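Local coordinates for protein peptidyl-prolyl cis-trans isomerase (Hirschia baltica, PDB 5EX2) that probably catalyses the cis-trans isomerisation of peptide bonds preceding proline, as a periplasmic folding helper of the cyclophilin family, at residues A[28-33]-A[195-200]; A[33-38]-A[189-194]. All blocks are in the same frame, centred on the assembly; numbering follows the deposited sequence.

Interaction 1: A[28-33]-A[195-200]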
loop_
_atom_site.group_PDB
_atom_site.type_symbol
_atom_site.label_atom_id
_atom_site.label_comp_id
_atom_site.label_asym_id
_atom_site.label_seq_id
_atom_site.Cartn_x
_atom_site.Cartn_y
_atom_site.Cartn_z
ATOM N N PHE A 28 -9.286 -7.497 2.277
ATOM C CA PHE A 28 -10.376 -7.071 1.405
ATOM C C PHE A 28 -10.830 -8.265 0.588
ATOM O O PHE A 28 -10.134 -8.680 -0.333
ATOM C CB PHE A 28 -9.919 -5.948 0.457
ATOM C CG PHE A 28 -9.975 -4.551 1.037
ATOM C CD1 PHE A 28 -10.152 -4.327 2.392
ATOM C CD2 PHE A 28 -9.819 -3.450 0.198
ATOM C CE1 PHE A 28 -10.208 -3.034 2.894
ATOM C CE2 PHE A 28 -9.872 -2.168 0.700
ATOM C CZ PHE A 28 -10.060 -1.959 2.045
ATOM N N GLU A 29 -11.990 -8.823 0.900
ATOM C CA GLU A 29 -12.554 -9.869 0.068
ATOM C C GLU A 29 -13.423 -9.251 -0.999
ATOM O O GLU A 29 -14.363 -8.540 -0.669
ATOM C CB GLU A 29 -13.389 -10.829 0.899
ATOM C CG GLU A 29 -12.566 -11.836 1.681
ATOM C CD GLU A 29 -11.935 -12.885 0.773
ATOM O OE1 GLU A 29 -12.105 -12.800 -0.470
ATOM O OE2 GLU A 29 -11.266 -13.798 1.303
ATOM N N THR A 30 -13.096 -9.494 -2.265
ATOM C CA THR A 30 -13.838 -8.917 -3.374
ATOM C C THR A 30 -14.460 -10.032 -4.200
ATOM O O THR A 30 -14.108 -11.217 -4.052
ATOM C CB THR A 30 -12.954 -8.048 -4.310
ATOM O OG1 THR A 30 -12.274 -8.898 -5.244
ATOM C CG2 THR A 30 -11.957 -7.209 -3.535
ATOM N N THR A 31 -15.358 -9.654 -5.103
ATOM C CA THR A 31 -15.969 -10.609 -5.980
ATOM C C THR A 31 -15.016 -11.126 -7.059
ATOM O O THR A 31 -15.409 -11.942 -7.874
ATOM C CB THR A 31 -17.251 -10.026 -6.616
ATOM O OG1 THR A 31 -16.996 -8.695 -7.074
ATOM C CG2 THR A 31 -18.374 -9.987 -5.592
ATOM N N LYS A 32 -13.766 -10.656 -7.051
ATOM C CA LYS A 32 -12.729 -11.207 -7.928
ATOM C C LYS A 32 -11.630 -11.919 -7.146
ATOM O O LYS A 32 -10.639 -12.368 -7.725
ATOM C CB LYS A 32 -12.118 -10.099 -8.785
ATOM C CG LYS A 32 -12.992 -9.669 -9.953
ATOM C CD LYS A 32 -13.010 -10.705 -11.070
ATOM C CE LYS A 32 -13.885 -10.266 -12.226
ATOM N NZ LYS A 32 -15.276 -10.002 -11.785
ATOM N N GLY A 33 -11.813 -12.027 -5.833
ATOM C CA GLY A 33 -10.830 -12.664 -4.972
ATOM C C GLY A 33 -10.358 -11.745 -3.859
ATOM O O GLY A 33 -10.869 -10.630 -3.644
ATOM N N LEU A 195 -2.762 -7.830 -6.144
ATOM C CA LEU A 195 -2.638 -6.907 -7.259
ATOM C C LEU A 195 -3.302 -7.487 -8.501
ATOM O O LEU A 195 -3.966 -6.760 -9.249
ATOM C CB LEU A 195 -1.179 -6.583 -7.548
ATOM C CG LEU A 195 -0.907 -5.726 -8.797
ATOM C CD1 LEU A 195 -1.680 -4.436 -8.785
ATOM C CD2 LEU A 195 0.580 -5.426 -8.939
ATOM N N ASP A 196 -3.135 -8.786 -8.730
ATOM C CA ASP A 196 -3.750 -9.428 -9.885
ATOM C C ASP A 196 -5.279 -9.374 -9.773
ATOM O O ASP A 196 -5.980 -9.158 -10.765
ATOM C CB ASP A 196 -3.260 -10.877 -10.035
ATOM C CG ASP A 196 -3.513 -11.741 -8.797
ATOM O OD1 ASP A 196 -3.784 -11.213 -7.694
ATOM O OD2 ASP A 196 -3.422 -12.983 -8.937
ATOM N N VAL A 197 -5.789 -9.532 -8.561
ATOM C CA VAL A 197 -7.224 -9.403 -8.304
ATOM C C VAL A 197 -7.681 -7.981 -8.646
ATOM O O VAL A 197 -8.690 -7.794 -9.349
ATOM C CB VAL A 197 -7.564 -9.744 -6.842
ATOM C CG1 VAL A 197 -8.989 -9.357 -6.497
ATOM C CG2 VAL A 197 -7.353 -11.226 -6.590
ATOM N N ALA A 198 -6.949 -6.972 -8.176
ATOM C CA ALA A 198 -7.288 -5.576 -8.449
ATOM C C ALA A 198 -7.323 -5.316 -9.946
ATOM O O ALA A 198 -8.168 -4.564 -10.443
ATOM C CB ALA A 198 -6.287 -4.643 -7.763
ATOM N N LYS A 199 -6.360 -5.886 -10.668
ATOM C CA LYS A 199 -6.283 -5.723 -12.116
ATOM C C LYS A 199 -7.393 -6.451 -12.856
ATOM O O LYS A 199 -7.569 -6.250 -14.047
ATOM C CB LYS A 199 -4.929 -6.201 -12.644
ATOM C CG LYS A 199 -3.761 -5.329 -12.289
ATOM C CD LYS A 199 -2.513 -5.954 -12.919
ATOM C CE LYS A 199 -1.257 -5.151 -12.777
ATOM N NZ LYS A 199 -0.115 -5.944 -13.339
ATOM N N SER A 200 -8.143 -7.301 -12.165
ATOM C CA SER A 200 -9.221 -8.053 -12.802
ATOM C C SER A 200 -10.591 -7.443 -12.507
ATOM O O SER A 200 -11.594 -7.907 -13.048
ATOM C CB SER A 200 -9.199 -9.523 -12.355
ATOM O OG SER A 200 -9.658 -9.685 -11.024
HETATM O O HOH W 1 -9.369 -12.235 -10.103
#
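Val-197 turns toward the turn of 28-33 from helix 195-198, and meets Thr-30 tip to tip: CG1 of Val-197 stops 3.5 Å from OG1 of Thr-30. With that CG1 anti to its own backbone N (chi1 169°), the methyl also rests on the carbonyl oxygen of Gly-33, while CG2 of Val-197 lies against the carbonyl oxygen of Lys-32, 3.7 Å away. The valine thus meets mainly polar atoms, and its partners are held in place by bonds of their own. Thr-30 to Gly-33 is a type I beta turn, the hairpin connection between strands 25-30 and 33-39 of the cyclophilin barrel, and OG1 of Thr-30 braces it from within. Lying between backbone N and carbonyl carbon (chi1 83°), this hydroxyl accepts from N of Lys-32 at 2.9 Å, an ST turn, and donates to O of Gly-33 at 2.7 Å along an in-plane lone pair. The same carbonyl also takes N-H of Thr-30. An alanine at Thr-30 would remove both hydroxyl bonds and would probably leave the turn less rigid beneath the valine methyl. Farther out, the bent chain of Lys-32 runs past Ser-200, its CB 3.4 Å from OG of Ser-200, before NZ reaches a salt bridge with Asp-211. Ser-200 OG donates to O of Val-197 at 2.7 Å, a carbonyl that N-H of Ser-200 also uses. Water 1 donates both to this hydroxyl and to the carbonyl oxygen of Lys-32, bridging the segments by 2.7 Å bonds.

Interaction 2: A[33-38]-A[189-194]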
loop_
_atom_site.group_PDB
_atom_site.type_symbol
_atom_site.label_atom_id
_atom_site.label_comp_id
_atom_site.label_asym_id
_atom_site.label_seq_id
_atom_site.Cartn_x
_atom_site.Cartn_y
_atom_site.Cartn_z
ATOM N N GLY A 33 -11.813 -12.027 -5.833
ATOM C CA GLY A 33 -10.830 -12.664 -4.972
ATOM C C GLY A 33 -10.358 -11.745 -3.859
ATOM O O GLY A 33 -10.869 -10.630 -3.644
ATOM N N VAL A 34 -9.361 -12.226 -3.124
ATOM C CA VAL A 34 -8.907 -11.561 -1.915
ATOM C C VAL A 34 -7.705 -10.657 -2.182
ATOM O O VAL A 34 -6.850 -10.951 -3.010
ATOM C CB VAL A 34 -8.564 -12.597 -0.822
ATOM C CG1 VAL A 34 -7.324 -13.421 -1.177
ATOM C CG2 VAL A 34 -8.405 -11.913 0.527
ATOM N N VAL A 35 -7.692 -9.534 -1.471
ATOM C CA VAL A 35 -6.623 -8.567 -1.502
ATOM C C VAL A 35 -6.175 -8.370 -0.053
ATOM O O VAL A 35 -6.980 -8.027 0.810
ATOM C CB VAL A 35 -7.073 -7.223 -2.123
ATOM C CG1 VAL A 35 -5.922 -6.245 -2.172
ATOM C CG2 VAL A 35 -7.663 -7.434 -3.527
ATOM N N TYR A 36 -4.901 -8.631 0.212
ATOM C CA TYR A 36 -4.319 -8.388 1.520
ATOM C C TYR A 36 -3.529 -7.095 1.452
ATOM O O TYR A 36 -2.596 -6.992 0.661
ATOM C CB TYR A 36 -3.409 -9.548 1.947
ATOM C CG TYR A 36 -4.137 -10.860 2.158
ATOM C CD1 TYR A 36 -4.827 -11.107 3.320
ATOM C CD2 TYR A 36 -4.102 -11.852 1.190
ATOM C CE1 TYR A 36 -5.483 -12.308 3.510
ATOM C CE2 TYR A 36 -4.743 -13.052 1.375
ATOM C CZ TYR A 36 -5.432 -13.264 2.528
ATOM O OH TYR A 36 -6.065 -14.476 2.695
ATOM N N ILE A 37 -3.897 -6.127 2.283
ATOM C CA ILE A 37 -3.264 -4.814 2.257
ATOM C C ILE A 37 -2.480 -4.598 3.545
ATOM O O ILE A 37 -3.018 -4.786 4.643
ATOM C CB ILE A 37 -4.313 -3.704 2.103
ATOM C CG1 ILE A 37 -5.011 -3.848 0.757
ATOM C CG2 ILE A 37 -3.660 -2.320 2.227
ATOM C CD1 ILE A 37 -6.262 -3.012 0.616
ATOM N N GLU A 38 -1.215 -4.211 3.420
ATOM C CA GLU A 38 -0.454 -3.750 4.574
ATOM C C GLU A 38 -0.571 -2.235 4.676
ATOM O O GLU A 38 -0.268 -1.504 3.737
ATOM C CB GLU A 38 1.032 -4.159 4.527
ATOM C CG GLU A 38 1.704 -3.840 5.859
ATOM C CD GLU A 38 3.185 -4.151 5.936
ATOM O OE1 GLU A 38 3.800 -4.528 4.921
ATOM O OE2 GLU A 38 3.726 -3.999 7.051
ATOM N N GLY A 189 -1.203 2.382 1.912
ATOM C CA GLY A 189 -0.999 0.956 2.035
ATOM C C GLY A 189 -0.520 0.332 0.751
ATOM O O GLY A 189 -0.309 1.012 -0.244
ATOM N N ARG A 190 -0.330 -0.977 0.803
ATOM C CA ARG A 190 0.165 -1.727 -0.321
ATOM C C ARG A 190 -0.446 -3.117 -0.346
ATOM O O ARG A 190 -0.563 -3.733 0.695
ATOM C CB ARG A 190 1.689 -1.811 -0.237
ATOM C CG ARG A 190 2.294 -2.461 -1.404
ATOM C CD ARG A 190 3.784 -2.471 -1.279
ATOM N NE ARG A 190 4.310 -3.436 -0.320
ATOM C CZ ARG A 190 4.503 -4.718 -0.590
ATOM N NH1 ARG A 190 4.148 -5.214 -1.768
ATOM N NH2 ARG A 190 5.060 -5.504 0.316
ATOM N N MET A 191 -0.793 -3.600 -1.536
ATOM C CA MET A 191 -1.354 -4.946 -1.702
ATOM C C MET A 191 -0.247 -5.975 -1.685
ATOM O O MET A 191 0.482 -6.132 -2.663
ATOM C CB MET A 191 -2.140 -5.034 -3.016
ATOM C CG MET A 191 -3.336 -4.087 -3.053
ATOM S SD MET A 191 -4.303 -4.178 -4.559
ATOM C CE MET A 191 -3.526 -2.933 -5.562
ATOM N N LEU A 192 -0.099 -6.654 -0.555
ATOM C CA LEU A 192 0.869 -7.732 -0.421
ATOM C C LEU A 192 0.567 -8.869 -1.379
ATOM O O LEU A 192 1.460 -9.452 -1.999
ATOM C CB LEU A 192 0.869 -8.261 1.006
ATOM C CG LEU A 192 1.153 -7.256 2.113
ATOM C CD1 LEU A 192 1.316 -7.986 3.433
ATOM C CD2 LEU A 192 2.405 -6.441 1.811
ATOM N N GLU A 193 -0.720 -9.185 -1.471
ATOM C CA GLU A 193 -1.244 -10.170 -2.400
ATOM C C GLU A 193 -2.533 -9.576 -2.903
ATOM O O GLU A 193 -3.223 -8.872 -2.162
ATOM C CB GLU A 193 -1.465 -11.538 -1.738
ATOM C CG GLU A 193 -0.202 -12.384 -1.654
ATOM C CD GLU A 193 -0.444 -13.802 -1.136
ATOM O OE1 GLU A 193 -1.618 -14.240 -1.059
ATOM O OE2 GLU A 193 0.551 -14.488 -0.811
ATOM N N GLY A 194 -2.834 -9.817 -4.168
ATOM C CA GLY A 194 -4.076 -9.360 -4.751
ATOM C C GLY A 194 -3.968 -8.251 -5.782
ATOM O O GLY A 194 -4.980 -7.772 -6.258
HETATM O O HOH W 2 5.184 -3.662 2.599
#
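In Met-191 (chi1 -62°) and likewise in Ile-37, CG and CG1 lie beside their own backbone N, so the two chains run side by side on one face of the sheet. Val-35 instead holds CG1 anti to its N, which drives that methyl obliquely across the methionine: CG1 of Val-35 lies 3.5 Å from CG of Met-191, tighter than usual, and equally near SD. On the other face Tyr-36 and Glu-193 point the same way, with CB of Glu-193 at the ring edge, 4.0 Å from CD2 of Tyr-36, and carboxylate and ring planes 78° apart; OE2 of Glu-193 accepts a hydrogen bond from N of Val-263. The backbones pair antiparallel, but the register slips by one: Leu-192 and Glu-193 both face Tyr-36, a classic beta bulge. N of Tyr-36 donates to O of Glu-193 at 2.9 Å from above the carbonyl plane, whereas the return bond from N of Leu-192 to O of Tyr-36 is weak, bent to 129°. Glu-38 and Arg-190 exchange two straighter bonds, N of Glu-38 to O of Arg-190 being 2.8 Å. Water 2 donates to OE1 of Glu-38 and accepts from NH2 of Arg-190. CD2 of Leu-192 sits 3.2 Å above the guanidinium plane of Arg-190, displaced toward its rim. Glu-38 is also salt-bridged to Arg-18; Arg-190 bonds Ser-261. Strand 33-39 is joined to 187-191 within the barrel, flanked by strands 25-30 and 155-158, while strand 229-233 packs over Glu-38, Arg-190 and Leu-192, and Gly-194 occupies the N-cap position of helix 195-198.

From the N terminus the chain follows strand 25-30, turns, and returns as strand 33-39, so the first halves of both contacts belong to one hairpin and share Gly-33. Some 150 residues later strand 187-191 comes back alongside 33-39, where interaction 2 closes its loop; the chain then enters helix 195-198, and interaction 1 closes a slightly longer one. Interaction 2 is therefore nested inside interaction 1. Their centres lie about 9 Å apart, and direct packing joins them: CG2 of Val-197 touches O of Val-34 at 3.6 Å. One contact completes a strand pairing in the barrel, while the other sets the following helix against the hairpin turn.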